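PDB 6WPU: flavin-containing monooxygenase from Allium sativum, which probably uses its bound flavin-adenine dinucleotide to S-oxygenate S-allyl-L-cysteine in garlic. Local coordinates for residues D150-Q153 against W157-K160. Numbering follows the deposited sequence.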
loop_
_atom_site.group_PDB
_atom_site.type_symbol
_atom_site.label_atom_id
_atom_site.label_comp_id
_atom_site.label_asym_id
_atom_site.label_seq_id
_atom_site.Cartn_x
_atom_site.Cartn_y
_atom_site.Cartn_z
ATOM N N ASP A 150 -7.825 -18.527 13.846
ATOM C CA ASP A 150 -8.340 -18.642 15.205
ATOM C C ASP A 150 -7.231 -19.034 16.168
ATOM O O ASP A 150 -6.382 -19.874 15.852
ATOM C CB ASP A 150 -9.460 -19.689 15.325
ATOM C CG ASP A 150 -10.675 -19.342 14.509
ATOM O OD1 ASP A 150 -10.900 -20.017 13.489
ATOM O OD2 ASP A 150 -11.402 -18.398 14.885
ATOM N N MET A 151 -7.271 -18.438 17.353
ATOM C CA MET A 151 -6.349 -18.790 18.421
ATOM C C MET A 151 -6.874 -20.019 19.142
ATOM O O MET A 151 -8.057 -20.089 19.483
ATOM C CB MET A 151 -6.190 -17.631 19.401
ATOM C CG MET A 151 -5.479 -18.020 20.687
ATOM S SD MET A 151 -3.789 -17.409 20.805
ATOM C CE MET A 151 -3.861 -16.565 22.385
ATOM N N GLU A 152 -6.002 -20.990 19.361
ATOM C CA GLU A 152 -6.366 -22.200 20.073
ATOM C C GLU A 152 -5.961 -22.074 21.532
ATOM O O GLU A 152 -5.046 -21.323 21.877
ATOM C CB GLU A 152 -5.700 -23.424 19.439
ATOM C CG GLU A 152 -6.055 -23.632 17.969
ATOM C CD GLU A 152 -7.507 -24.039 17.752
ATOM O OE1 GLU A 152 -7.920 -24.152 16.578
ATOM O OE2 GLU A 152 -8.241 -24.247 18.744
ATOM N N GLN A 153 -6.671 -22.803 22.394
ATOM C CA GLN A 153 -6.314 -22.847 23.807
ATOM C C GLN A 153 -4.917 -23.439 23.951
ATOM O O GLN A 153 -4.720 -24.642 23.760
ATOM C CB GLN A 153 -7.340 -23.654 24.609
ATOM N N TRP A 157 -2.176 -21.084 16.777
ATOM C CA TRP A 157 -3.134 -20.550 15.827
ATOM C C TRP A 157 -3.484 -21.621 14.809
ATOM O O TRP A 157 -2.630 -22.426 14.428
ATOM C CB TRP A 157 -2.572 -19.314 15.115
ATOM C CG TRP A 157 -2.436 -18.119 16.025
ATOM C CD1 TRP A 157 -1.382 -17.814 16.845
ATOM C CD2 TRP A 157 -3.402 -17.077 16.212
ATOM N NE1 TRP A 157 -1.631 -16.643 17.527
ATOM C CE2 TRP A 157 -2.863 -16.170 17.156
ATOM C CE3 TRP A 157 -4.670 -16.823 15.673
ATOM C CZ2 TRP A 157 -3.554 -15.028 17.575
ATOM C CZ3 TRP A 157 -5.351 -15.693 16.082
ATOM C CH2 TRP A 157 -4.786 -14.804 17.024
ATOM N N THR A 158 -4.739 -21.627 14.378
ATOM C CA THR A 158 -5.187 -22.456 13.274
ATOM C C THR A 158 -5.542 -21.543 12.113
ATOM O O THR A 158 -6.334 -20.611 12.276
ATOM C CB THR A 158 -6.383 -23.318 13.669
ATOM O OG1 THR A 158 -5.991 -24.201 14.730
ATOM C CG2 THR A 158 -6.841 -24.144 12.483
ATOM N N VAL A 159 -4.926 -21.794 10.963
ATOM C CA VAL A 159 -5.249 -21.112 9.722
ATOM C C VAL A 159 -6.055 -22.067 8.857
ATOM O O VAL A 159 -5.590 -23.162 8.524
ATOM C CB VAL A 159 -3.980 -20.651 8.993
ATOM C CG1 VAL A 159 -4.356 -19.930 7.683
ATOM C CG2 VAL A 159 -3.159 -19.743 9.907
ATOM N N LYS A 160 -7.263 -21.655 8.493
ATOM C CA LYS A 160 -8.133 -22.422 7.620
ATOM C C LYS A 160 -8.195 -21.720 6.271
ATOM O O LYS A 160 -8.342 -20.497 6.218
ATOM C CB LYS A 160 -9.521 -22.560 8.244
ATOM C CG LYS A 160 -10.535 -23.225 7.355
ATOM C CD LYS A 160 -11.881 -23.322 8.061
ATOM C CE LYS A 160 -12.997 -23.694 7.082
ATOM N NZ LYS A 160 -14.272 -22.986 7.391
#
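Asp150 and Thr158 form an antiparallel hydrogen-bonded pair, Asp150 N giving to Thr158 O at 3.0 Å and Thr158 N returning to Asp150 O at 2.8 Å, while Met151 and Trp157 make the non-hydrogen-bonded pair beside it. On the Trp157 side of the sheet, Met151 lies over one face of the indole: CB stands 3.9 Å from the centroid of the six-membered ring, a CH-pi contact almost on the ring normal. Met151 CG is anti to the backbone N (chi1 168°), and the bend at chi2 (106°) brings SD to 4.3 Å from the centroid of the five-membered ring, an oblique Met-aromatic contact. NE1, the one polar atom of the indole, donates a hydrogen bond to Ser331 OG, which helps to set the rotation of the ring. Replacing Trp157 with an alanine would probably leave Met151 without its aromatic platform and Ser331 OG without this donor. On the opposite face, that of Asp150 and Thr158, Thr158 OG1 donates to the anti lone pair of Glu152 OE1 at 2.7 Å, tying the Glu152 side chain to the returning strand; nearby, Asp150 OD1 forms a salt bridge with Arg148. The backbone pairs and the Thr158–Glu152 bond lie at the loop end of a beta hairpin, strands 144-151 and 157-163, within the three-stranded antiparallel sheet that strand 168-173 completes.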